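Local coordinates for cytochrome C-type biogenesis protein ccmF (Thermus thermophilus, PDB 6ZMQ) that binds heme b and, as a membrane-bound heme lyase, probably attaches heme to apocytochrome c during cytochrome c maturation, at residues A[111-125]-A[148-162]. Residues are numbered along the deposited sequence; the frame is centred on the assembly and turned at random.
Sequences EGSILLWGLLQTLYT and IQVFFFGVMATIASP. With PTY (phosphatidylethanolamine), chain E.
With CG of W117 anti to the backbone N (chi1 -161°) and CG of F152 beside its own backbone N, anti to the carbonyl carbon, the two rings meet obliquely. F152 CZ lies over one face of the indole, offset toward its rim and 3.4 Å from W117 CE2; with the planes turned 42° apart, the pair is neither a parallel stack nor a T-shape. Q121 CG lies 3.6 Å from F152 CE2, at the edge of that ring. Replacing W117 by an alanine would probably leave F152 CZ without the indole face and its ring freer to turn. G118, with no side chain, lies against the F152 ring, its CA 4.1 Å from F152 CD2, consistent with a glycine allowing a close approach; the axes of segments 111-125 and 148-157 come within 9.5 Å.

M156, extended until it bends at chi3, crosses L115 at about a right angle; its CE also covers one face of the F153 ring. I114 CD1 packs on M156 CG at 3.8 Å, while E111 CB meets P162 N at 3.5 Å. At the other end, the extended Q149 runs past the methyl of T122, and T125 OG1, which donates to Q121 O at 2.7 Å, approaches Q149 OE1.

Helices 110-129 and 135-157 thus form an antiparallel, mainly apolar pair within the membrane domain, the short segments running at 159°. A phosphatidylethanolamine borders V150, F151 and G154; around the pair, helix 185-213 brings Y194 against W117, helix 288-307 adds L303 and F307, and helix 61-81 supplies A68 beside T122 and F153.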
ATOM      1  N   GLU A 111     -18.239   6.230   5.584  1.00 54.37           N
ATOM      2  CA  GLU A 111     -18.991   6.948   4.548  1.00 56.28           C
ATOM      3  C   GLU A 111     -18.195   8.100   3.920  1.00 61.48           C
ATOM      4  O   GLU A 111     -18.210   8.292   2.693  1.00 76.76           O
ATOM      5  CB  GLU A 111     -20.311   7.455   5.131  1.00 57.38           C
ATOM      6  CG  GLU A 111     -21.171   6.398   5.837  1.00 61.33           C
ATOM      7  CD  GLU A 111     -20.951   6.323   7.341  1.00 63.17           C
ATOM      8  OE1 GLU A 111     -20.857   5.196   7.870  1.00 63.65           O
ATOM      9  OE2 GLU A 111     -20.875   7.386   7.993  1.00 65.09           O
ATOM     10  N   GLY A 112     -17.498   8.882   4.749  1.00 59.83           N
ATOM     11  CA  GLY A 112     -16.606   9.900   4.214  1.00 53.25           C
ATOM     12  C   GLY A 112     -15.435   9.324   3.439  1.00 51.66           C
ATOM     13  O   GLY A 112     -14.987   9.917   2.450  1.00 60.92           O
ATOM     14  N   SER A 113     -14.948   8.148   3.846  1.00 38.87           N
ATOM     15  CA  SER A 113     -13.828   7.547   3.131  1.00 43.41           C
ATOM     16  C   SER A 113     -14.261   6.987   1.785  1.00 52.27           C
ATOM     17  O   SER A 113     -13.485   7.031   0.826  1.00 69.82           O
ATOM     18  CB  SER A 113     -13.152   6.471   3.975  1.00 53.07           C
ATOM     19  OG  SER A 113     -14.060   5.470   4.382  1.00 57.35           O
ATOM     20  N   ILE A 114     -15.497   6.486   1.672  1.00 49.76           N
ATOM     21  CA  ILE A 114     -15.926   6.081   0.335  1.00 50.52           C
ATOM     22  C   ILE A 114     -16.296   7.300  -0.507  1.00 53.25           C
ATOM     23  O   ILE A 114     -16.238   7.227  -1.740  1.00 51.53           O
ATOM     24  CB  ILE A 114     -17.049   5.021   0.347  1.00 41.45           C
ATOM     25  CG1 ILE A 114     -18.206   5.389   1.259  1.00 58.84           C
ATOM     26  CG2 ILE A 114     -16.504   3.673   0.769  1.00 41.54           C
ATOM     27  CD1 ILE A 114     -19.546   4.843   0.810  1.00 72.19           C
ATOM     28  N   LEU A 115     -16.610   8.446   0.122  1.00 59.81           N
ATOM     29  CA  LEU A 115     -16.717   9.690  -0.650  1.00 51.11           C
ATOM     30  C   LEU A 115     -15.358  10.122  -1.220  1.00 52.75           C
ATOM     31  O   LEU A 115     -15.263  10.490  -2.396  1.00 51.78           O
ATOM     32  CB  LEU A 115     -17.336  10.805   0.200  1.00 51.12           C
ATOM     33  CG  LEU A 115     -17.515  12.222  -0.390  1.00 50.93           C
ATOM     34  CD1 LEU A 115     -18.040  12.226  -1.835  1.00 43.63           C
ATOM     35  CD2 LEU A 115     -18.415  13.080   0.489  1.00 58.72           C
ATOM     36  N   LEU A 116     -14.297  10.066  -0.409  1.00 51.66           N
ATOM     37  CA  LEU A 116     -12.959  10.410  -0.909  1.00 42.09           C
ATOM     38  C   LEU A 116     -12.474   9.383  -1.935  1.00 52.39           C
ATOM     39  O   LEU A 116     -11.781   9.727  -2.902  1.00 65.14           O
ATOM     40  CB  LEU A 116     -11.985  10.538   0.274  1.00 22.85           C
ATOM     41  CG  LEU A 116     -10.519  11.012   0.183  1.00 21.39           C
ATOM     42  CD1 LEU A 116      -9.499   9.914  -0.152  1.00 20.92           C
ATOM     43  CD2 LEU A 116     -10.398  12.157  -0.833  1.00 26.64           C
ATOM     44  N   TRP A 117     -12.879   8.126  -1.747  1.00 48.86           N
ATOM     45  CA  TRP A 117     -12.572   7.028  -2.657  1.00 35.68           C
ATOM     46  C   TRP A 117     -13.221   7.236  -4.023  1.00 32.33           C
ATOM     47  O   TRP A 117     -12.562   7.110  -5.066  1.00 27.22           O
ATOM     48  CB  TRP A 117     -13.076   5.744  -2.003  1.00 32.84           C
ATOM     49  CG  TRP A 117     -12.515   4.500  -2.500  1.00 40.70           C
ATOM     50  CD1 TRP A 117     -11.708   4.344  -3.576  1.00 40.36           C
ATOM     51  CD2 TRP A 117     -12.708   3.196  -1.944  1.00 60.73           C
ATOM     52  NE1 TRP A 117     -11.383   3.032  -3.726  1.00 46.97           N
ATOM     53  CE2 TRP A 117     -11.978   2.301  -2.737  1.00 57.53           C
ATOM     54  CE3 TRP A 117     -13.422   2.700  -0.849  1.00 60.29           C
ATOM     55  CZ2 TRP A 117     -11.954   0.937  -2.494  1.00 45.04           C
ATOM     56  CZ3 TRP A 117     -13.385   1.341  -0.594  1.00 56.92           C
ATOM     57  CH2 TRP A 117     -12.644   0.477  -1.411  1.00 47.34           C
ATOM     58  N   GLY A 118     -14.525   7.536  -4.030  1.00 40.71           N
ATOM     59  CA  GLY A 118     -15.216   7.835  -5.271  1.00 44.14           C
ATOM     60  C   GLY A 118     -14.742   9.120  -5.912  1.00 50.46           C
ATOM     61  O   GLY A 118     -14.762   9.241  -7.136  1.00 61.61           O
ATOM     62  N   LEU A 119     -14.257  10.070  -5.106  1.00 42.46           N
ATOM     63  CA  LEU A 119     -13.680  11.297  -5.657  1.00 35.80           C
ATOM     64  C   LEU A 119     -12.372  11.035  -6.390  1.00 46.32           C
ATOM     65  O   LEU A 119     -12.149  11.573  -7.482  1.00 60.63           O
ATOM     66  CB  LEU A 119     -13.459  12.335  -4.555  1.00 23.25           C
ATOM     67  CG  LEU A 119     -12.985  13.677  -5.108  1.00 26.40           C
ATOM     68  CD1 LEU A 119     -13.796  14.690  -4.479  1.00 41.96           C
ATOM     69  CD2 LEU A 119     -11.513  14.013  -4.811  1.00 22.00           C
ATOM     70  N   LEU A 120     -11.481  10.240  -5.797  1.00 37.25           N
ATOM     71  CA  LEU A 120     -10.225   9.934  -6.466  1.00 41.30           C
ATOM     72  C   LEU A 120     -10.443   9.021  -7.668  1.00 60.67           C
ATOM     73  O   LEU A 120      -9.692   9.123  -8.652  1.00 67.12           O
ATOM     74  CB  LEU A 120      -9.240   9.332  -5.459  1.00 23.55           C
ATOM     75  CG  LEU A 120      -8.800  10.275  -4.331  1.00 20.51           C
ATOM     76  CD1 LEU A 120      -7.648   9.698  -3.518  1.00 20.30           C
ATOM     77  CD2 LEU A 120      -8.446  11.673  -4.854  1.00 20.88           C
ATOM     78  N   GLN A 121     -11.509   8.206  -7.636  1.00 68.15           N
ATOM     79  CA  GLN A 121     -11.959   7.487  -8.825  1.00 56.16           C
ATOM     80  C   GLN A 121     -12.385   8.441  -9.937  1.00 48.02           C
ATOM     81  O   GLN A 121     -11.988   8.264 -11.098  1.00 37.18           O
ATOM     82  CB  GLN A 121     -13.120   6.560  -8.473  1.00 48.35           C
ATOM     83  CG  GLN A 121     -12.765   5.096  -8.497  1.00 37.82           C
ATOM     84  CD  GLN A 121     -12.606   4.566  -9.899  1.00 36.98           C
ATOM     85  OE1 GLN A 121     -13.126   5.125 -10.869  1.00 51.70           O
ATOM     86  NE2 GLN A 121     -11.906   3.456 -10.015  1.00 27.56           N
ATOM     87  N   THR A 122     -13.194   9.455  -9.595  1.00 46.88           N
ATOM     88  CA  THR A 122     -13.664  10.406 -10.600  1.00 44.14           C
ATOM     89  C   THR A 122     -12.527  11.267 -11.144  1.00 44.87           C
ATOM     90  O   THR A 122     -12.525  11.616 -12.333  1.00 52.32           O
ATOM     91  CB  THR A 122     -14.764  11.301 -10.036  1.00 43.76           C
ATOM     92  OG1 THR A 122     -14.323  11.907  -8.819  1.00 51.75           O
ATOM     93  CG2 THR A 122     -16.089  10.557  -9.825  1.00 48.00           C
ATOM     94  N   LEU A 123     -11.556  11.617 -10.287  1.00 42.75           N
ATOM     95  CA  LEU A 123     -10.394  12.383 -10.738  1.00 38.93           C
ATOM     96  C   LEU A 123      -9.541  11.570 -11.706  1.00 54.86           C
ATOM     97  O   LEU A 123      -9.105  12.083 -12.745  1.00 66.81           O
ATOM     98  CB  LEU A 123      -9.551  12.845  -9.544  1.00 26.07           C
ATOM     99  CG  LEU A 123      -8.077  13.210  -9.822  1.00 28.53           C
ATOM    100  CD1 LEU A 123      -7.949  14.602 -10.449  1.00 27.68           C
ATOM    101  CD2 LEU A 123      -7.199  13.094  -8.581  1.00 35.48           C
ATOM    102  N   TYR A 124      -9.312  10.287 -11.390  1.00 51.11           N
ATOM    103  CA  TYR A 124      -8.494   9.446 -12.259  1.00 45.43           C
ATOM    104  C   TYR A 124      -9.211   9.137 -13.572  1.00 54.25           C
ATOM    105  O   TYR A 124      -8.573   9.054 -14.634  1.00 58.96           O
ATOM    106  CB  TYR A 124      -8.117   8.164 -11.518  1.00 38.56           C
ATOM    107  CG  TYR A 124      -6.786   8.257 -10.793  1.00 34.98           C
ATOM    108  CD1 TYR A 124      -6.555   9.265  -9.851  1.00 35.50           C
ATOM    109  CD2 TYR A 124      -5.770   7.328 -11.024  1.00 38.33           C
ATOM    110  CE1 TYR A 124      -5.352   9.347  -9.166  1.00 37.27           C
ATOM    111  CE2 TYR A 124      -4.550   7.418 -10.345  1.00 48.66           C
ATOM    112  CZ  TYR A 124      -4.360   8.422  -9.414  1.00 47.63           C
ATOM    113  OH  TYR A 124      -3.168   8.525  -8.733  1.00 57.28           O
ATOM    114  N   THR A 125     -10.545   9.023 -13.525  1.00 56.57           N
ATOM    115  CA  THR A 125     -11.320   8.839 -14.750  1.00 49.73           C
ATOM    116  C   THR A 125     -11.310  10.113 -15.594  1.00 38.91           C
ATOM    117  O   THR A 125     -11.284  10.050 -16.829  1.00 32.80           O
ATOM    118  CB  THR A 125     -12.752   8.424 -14.398  1.00 50.39           C
ATOM    119  OG1 THR A 125     -12.715   7.310 -13.501  1.00 63.56           O
ATOM    120  CG2 THR A 125     -13.538   7.996 -15.640  1.00 46.65           C
ATOM    121  N   ILE A 148     -17.674   1.578 -12.048  1.00 53.59           N
ATOM    122  CA  ILE A 148     -17.038   1.635 -10.723  1.00 32.23           C
ATOM    123  C   ILE A 148     -17.533   2.855  -9.950  1.00 44.13           C
ATOM    124  O   ILE A 148     -17.852   2.776  -8.752  1.00 56.80           O
ATOM    125  CB  ILE A 148     -15.503   1.644 -10.858  1.00 30.35           C
ATOM    126  CG1 ILE A 148     -14.987   0.329 -11.439  1.00 35.98           C
ATOM    127  CG2 ILE A 148     -14.821   1.849  -9.513  1.00 38.14           C
ATOM    128  CD1 ILE A 148     -13.529   0.407 -11.853  1.00 35.99           C
ATOM    129  N   GLN A 149     -17.628   3.995 -10.648  1.00 41.10           N
ATOM    130  CA  GLN A 149     -18.184   5.215 -10.056  1.00 29.15           C
ATOM    131  C   GLN A 149     -19.640   5.030  -9.644  1.00 35.78           C
ATOM    132  O   GLN A 149     -20.062   5.527  -8.591  1.00 36.96           O
ATOM    133  CB  GLN A 149     -18.086   6.376 -11.047  1.00 31.22           C
ATOM    134  CG  GLN A 149     -16.694   6.808 -11.447  1.00 39.98           C
ATOM    135  CD  GLN A 149     -16.727   8.015 -12.366  1.00 39.96           C
ATOM    136  OE1 GLN A 149     -15.753   8.316 -13.034  1.00 38.39           O
ATOM    137  NE2 GLN A 149     -17.862   8.700 -12.409  1.00 38.92           N
ATOM    138  N   VAL A 150     -20.420   4.322 -10.472  1.00 43.95           N
ATOM    139  CA  VAL A 150     -21.821   4.040 -10.163  1.00 43.45           C
ATOM    140  C   VAL A 150     -21.935   3.133  -8.944  1.00 38.47           C
ATOM    141  O   VAL A 150     -22.814   3.339  -8.100  1.00 33.24           O
ATOM    142  CB  VAL A 150     -22.535   3.475 -11.413  1.00 54.82           C
ATOM    143  CG1 VAL A 150     -23.734   2.595 -11.085  1.00 61.98           C
ATOM    144  CG2 VAL A 150     -23.013   4.613 -12.243  1.00 58.49           C
ATOM    145  N   PHE A 151     -21.007   2.172  -8.784  1.00 41.41           N
ATOM    146  CA  PHE A 151     -21.006   1.351  -7.570  1.00 45.58           C
ATOM    147  C   PHE A 151     -20.685   2.175  -6.333  1.00 55.25           C
ATOM    148  O   PHE A 151     -21.339   2.013  -5.303  1.00 64.47           O
ATOM    149  CB  PHE A 151     -20.022   0.183  -7.626  1.00 45.43           C
ATOM    150  CG  PHE A 151     -19.991  -0.608  -6.325  1.00 42.16           C
ATOM    151  CD1 PHE A 151     -21.130  -1.273  -5.880  1.00 49.06           C
ATOM    152  CD2 PHE A 151     -18.869  -0.607  -5.510  1.00 38.57           C
ATOM    153  CE1 PHE A 151     -21.125  -1.978  -4.680  1.00 52.87           C
ATOM    154  CE2 PHE A 151     -18.854  -1.308  -4.307  1.00 46.32           C
ATOM    155  CZ  PHE A 151     -19.986  -1.993  -3.894  1.00 51.77           C
ATOM    156  N   PHE A 152     -19.682   3.063  -6.420  1.00 54.56           N
ATOM    157  CA  PHE A 152     -19.292   3.864  -5.255  1.00 34.51           C
ATOM    158  C   PHE A 152     -20.384   4.843  -4.850  1.00 35.36           C
ATOM    159  O   PHE A 152     -20.692   4.981  -3.663  1.00 37.65           O
ATOM    160  CB  PHE A 152     -17.993   4.627  -5.517  1.00 25.10           C
ATOM    161  CG  PHE A 152     -16.774   3.799  -5.329  1.00 30.43           C
ATOM    162  CD1 PHE A 152     -16.675   2.926  -4.255  1.00 31.52           C
ATOM    163  CD2 PHE A 152     -15.716   3.903  -6.215  1.00 39.54           C
ATOM    164  CE1 PHE A 152     -15.548   2.156  -4.083  1.00 38.14           C
ATOM    165  CE2 PHE A 152     -14.583   3.137  -6.047  1.00 47.71           C
ATOM    166  CZ  PHE A 152     -14.504   2.262  -4.985  1.00 50.74           C
ATOM    167  N   PHE A 153     -21.030   5.477  -5.820  1.00 31.70           N
ATOM    168  CA  PHE A 153     -22.038   6.456  -5.445  1.00 33.48           C
ATOM    169  C   PHE A 153     -23.395   5.808  -5.175  1.00 39.90           C
ATOM    170  O   PHE A 153     -24.179   6.345  -4.388  1.00 55.22           O
ATOM    171  CB  PHE A 153     -22.092   7.558  -6.498  1.00 35.65           C
ATOM    172  CG  PHE A 153     -20.945   8.531  -6.375  1.00 39.80           C
ATOM    173  CD1 PHE A 153     -21.000   9.561  -5.451  1.00 52.23           C
ATOM    174  CD2 PHE A 153     -19.784   8.370  -7.121  1.00 32.17           C
ATOM    175  CE1 PHE A 153     -19.941  10.443  -5.304  1.00 49.62           C
ATOM    176  CE2 PHE A 153     -18.717   9.250  -6.982  1.00 33.73           C
ATOM    177  CZ  PHE A 153     -18.803  10.283  -6.068  1.00 42.88           C
ATOM    178  N   GLY A 154     -23.675   4.642  -5.768  1.00 39.55           N
ATOM    179  CA  GLY A 154     -24.802   3.839  -5.317  1.00 45.61           C
ATOM    180  C   GLY A 154     -24.637   3.339  -3.893  1.00 49.59           C
ATOM    181  O   GLY A 154     -25.533   3.507  -3.062  1.00 62.90           O
ATOM    182  N   VAL A 155     -23.453   2.797  -3.566  1.00 45.42           N
ATOM    183  CA  VAL A 155     -23.186   2.286  -2.219  1.00 46.33           C
ATOM    184  C   VAL A 155     -23.000   3.442  -1.234  1.00 67.15           C
ATOM    185  O   VAL A 155     -22.895   3.234  -0.023  1.00 90.36           O
ATOM    186  CB  VAL A 155     -21.963   1.339  -2.229  1.00 41.53           C
ATOM    187  CG1 VAL A 155     -20.626   2.089  -2.122  1.00 51.04           C
ATOM    188  CG2 VAL A 155     -22.073   0.258  -1.161  1.00 35.24           C
ATOM    189  N   MET A 156     -22.803   4.655  -1.754  1.00 60.58           N
ATOM    190  CA  MET A 156     -22.837   5.853  -0.932  1.00 60.39           C
ATOM    191  C   MET A 156     -24.251   6.423  -0.801  1.00 58.78           C
ATOM    192  O   MET A 156     -24.516   7.205   0.113  1.00 67.81           O
ATOM    193  CB  MET A 156     -21.902   6.893  -1.540  1.00 60.77           C
ATOM    194  CG  MET A 156     -21.326   7.932  -0.591  1.00 56.21           C
ATOM    195  SD  MET A 156     -20.312   9.076  -1.551  1.00 56.26           S
ATOM    196  CE  MET A 156     -19.370   7.944  -2.587  1.00 58.28           C
ATOM    197  N   ALA A 157     -25.157   6.116  -1.737  1.00 67.01           N
ATOM    198  CA  ALA A 157     -26.470   6.748  -1.684  1.00 59.28           C
ATOM    199  C   ALA A 157     -27.566   5.894  -1.060  1.00 55.58           C
ATOM    200  O   ALA A 157     -28.283   6.402  -0.191  1.00 54.89           O
ATOM    201  CB  ALA A 157     -26.934   7.164  -3.082  1.00 64.92           C
ATOM    202  N   THR A 158     -27.719   4.621  -1.439  1.00 56.77           N
ATOM    203  CA  THR A 158     -28.836   3.865  -0.864  1.00 74.78           C
ATOM    204  C   THR A 158     -28.453   3.323   0.513  1.00 81.79           C
ATOM    205  O   THR A 158     -29.278   3.296   1.432  1.00 93.74           O
ATOM    206  CB  THR A 158     -29.338   2.750  -1.808  1.00 83.48           C
ATOM    207  OG1 THR A 158     -30.347   1.980  -1.141  1.00107.36           O
ATOM    208  CG2 THR A 158     -28.229   1.798  -2.301  1.00 63.36           C
ATOM    209  N   ILE A 159     -27.206   2.907   0.663  1.00 72.45           N
ATOM    210  CA  ILE A 159     -26.618   2.460   1.912  1.00 67.91           C
ATOM    211  C   ILE A 159     -25.492   3.452   2.182  1.00 68.72           C
ATOM    212  O   ILE A 159     -25.160   4.221   1.276  1.00 87.84           O
ATOM    213  CB  ILE A 159     -26.151   0.992   1.747  1.00 63.50           C
ATOM    214  CG1 ILE A 159     -26.382   0.135   2.984  1.00 58.62           C
ATOM    215  CG2 ILE A 159     -24.717   0.869   1.278  1.00 68.14           C
ATOM    216  CD1 ILE A 159     -25.934  -1.287   2.724  1.00 51.70           C
ATOM    217  N   ALA A 160     -25.050   3.566   3.449  1.00 51.97           N
ATOM    218  CA  ALA A 160     -23.750   4.164   3.832  1.00 47.68           C
ATOM    219  C   ALA A 160     -23.575   5.621   3.387  1.00 54.97           C
ATOM    220  O   ALA A 160     -22.614   5.964   2.694  1.00 60.27           O
ATOM    221  CB  ALA A 160     -22.588   3.309   3.317  1.00 42.08           C
ATOM    222  N   SER A 161     -24.534   6.471   3.729  1.00 52.17           N
ATOM    223  CA  SER A 161     -24.475   7.869   3.322  1.00 49.86           C
ATOM    224  C   SER A 161     -23.766   8.730   4.359  1.00 53.76           C
ATOM    225  O   SER A 161     -24.008   8.571   5.562  1.00 59.16           O
ATOM    226  CB  SER A 161     -25.878   8.409   3.048  1.00 53.40           C
ATOM    227  OG  SER A 161     -25.907   9.818   3.184  1.00 61.88           O
ATOM    228  N   PRO A 162     -22.846   9.603   3.943  1.00 56.06           N
ATOM    229  CA  PRO A 162     -22.274  10.577   4.891  1.00 60.18           C
ATOM    230  C   PRO A 162     -23.266  11.607   5.423  1.00 68.10           C
ATOM    231  O   PRO A 162     -23.123  12.046   6.572  1.00 61.76           O
ATOM    232  CB  PRO A 162     -21.152  11.235   4.071  1.00 55.08           C
ATOM    233  CG  PRO A 162     -21.499  10.967   2.652  1.00 53.46           C
ATOM    234  CD  PRO A 162     -22.178   9.647   2.631  1.00 54.33           C
TER
HETATM  235  C1  PTY E 704     -29.213  -5.626   1.312  1.00112.70           C
HETATM  236  C2  PTY E 704     -31.375  -9.122   7.172  1.00 95.83           C
HETATM  237  C3  PTY E 704     -29.992  -9.086   6.524  1.00 97.08           C
HETATM  238  O4  PTY E 704     -28.867  -4.300   1.589  1.00108.88           O
HETATM  239  C5  PTY E 704     -27.587  -6.956   2.723  1.00104.98           C
HETATM  240  C6  PTY E 704     -28.001  -6.565   1.292  1.00106.78           C
HETATM  241  O7  PTY E 704     -26.921  -6.012   0.559  1.00103.46           O
HETATM  242  C8  PTY E 704     -26.793  -6.446  -0.785  1.00 92.46           C
HETATM  243  O10 PTY E 704     -27.619  -7.156  -1.250  1.00100.69           O
HETATM  244  C11 PTY E 704     -25.600  -6.028  -1.668  1.00 77.64           C
HETATM  245  C12 PTY E 704     -25.762  -6.460  -3.142  1.00 63.40           C
HETATM  246  C13 PTY E 704     -24.416  -6.591  -3.888  1.00 48.74           C
HETATM  247  C14 PTY E 704     -24.427  -5.993  -5.305  1.00 42.70           C
HETATM  248  C15 PTY E 704     -23.052  -5.434  -5.707  1.00 41.10           C
HETATM  249  C16 PTY E 704     -22.782  -5.508  -7.221  1.00 39.15           C
HETATM  250  C17 PTY E 704     -22.514  -4.106  -7.795  1.00 35.49           C
HETATM  251  C18 PTY E 704     -21.595  -4.118  -9.025  1.00 35.78           C
HETATM  252  C19 PTY E 704     -21.551  -2.728  -9.674  1.00 43.34           C
HETATM  253  C20 PTY E 704     -20.935  -2.798 -11.078  1.00 50.54           C
HETATM  254  C21 PTY E 704     -21.390  -1.613 -11.938  1.00 54.65           C
HETATM  255  C22 PTY E 704     -21.682  -2.058 -13.377  1.00 65.92           C
HETATM  256  C23 PTY E 704     -20.391  -2.126 -14.201  1.00 76.57           C
HETATM  257  C24 PTY E 704     -20.706  -2.429 -15.671  1.00 68.70           C
HETATM  258  C25 PTY E 704     -19.467  -2.288 -16.560  1.00 55.34           C
HETATM  259  C26 PTY E 704     -19.142  -3.628 -17.225  1.00 42.70           C
HETATM  260  C27 PTY E 704     -18.628  -3.415 -18.648  1.00 36.68           C
HETATM  261  C28 PTY E 704     -17.864  -4.665 -19.075  1.00 31.52           C
HETATM  262  C29 PTY E 704     -17.828  -4.792 -20.594  1.00 29.06           C
HETATM  263  C30 PTY E 704     -29.788  -3.388   1.057  1.00 97.46           C
HETATM  264  C31 PTY E 704     -29.697  -3.000  -0.419  1.00 84.74           C
HETATM  265  O30 PTY E 704     -30.645  -2.933   1.740  1.00 95.70           O
HETATM  266  C32 PTY E 704     -28.266  -2.564  -0.740  1.00 71.14           C
HETATM  267  C33 PTY E 704     -28.051  -2.413  -2.248  1.00 59.33           C
HETATM  268  C34 PTY E 704     -26.695  -1.749  -2.506  1.00 53.13           C
HETATM  269  C35 PTY E 704     -26.430  -1.659  -4.010  1.00 52.38           C
HETATM  270  C36 PTY E 704     -25.514  -0.477  -4.334  1.00 58.17           C
HETATM  271  C37 PTY E 704     -25.809   0.025  -5.748  1.00 73.52           C
HETATM  272  C38 PTY E 704     -24.557  -0.108  -6.615  1.00 68.82           C
HETATM  273  C39 PTY E 704     -24.870   0.192  -8.082  1.00 74.54           C
HETATM  274  C40 PTY E 704     -24.896  -1.115  -8.875  1.00 83.29           C
HETATM  275  C41 PTY E 704     -24.873  -0.849 -10.382  1.00 79.67           C
HETATM  276  C42 PTY E 704     -26.302  -0.769 -10.917  1.00 63.56           C
HETATM  277  C43 PTY E 704     -26.302  -1.070 -12.413  1.00 51.60           C
HETATM  278  C44 PTY E 704     -26.477   0.241 -13.171  1.00 44.85           C
HETATM  279  P1  PTY E 704     -29.588  -7.943   4.201  0.38109.61           P
HETATM  280  O11 PTY E 704     -29.819  -7.878   5.835  1.00102.80           O
HETATM  281  O12 PTY E 704     -29.033  -9.297   3.831  1.00113.21           O
HETATM  282  O13 PTY E 704     -30.935  -7.786   3.541  1.00116.29           O
HETATM  283  O14 PTY E 704     -28.596  -6.724   3.678  1.00106.10           O
HETATM  284  N1  PTY E 704     -32.105 -10.278   6.683  1.00 96.14           N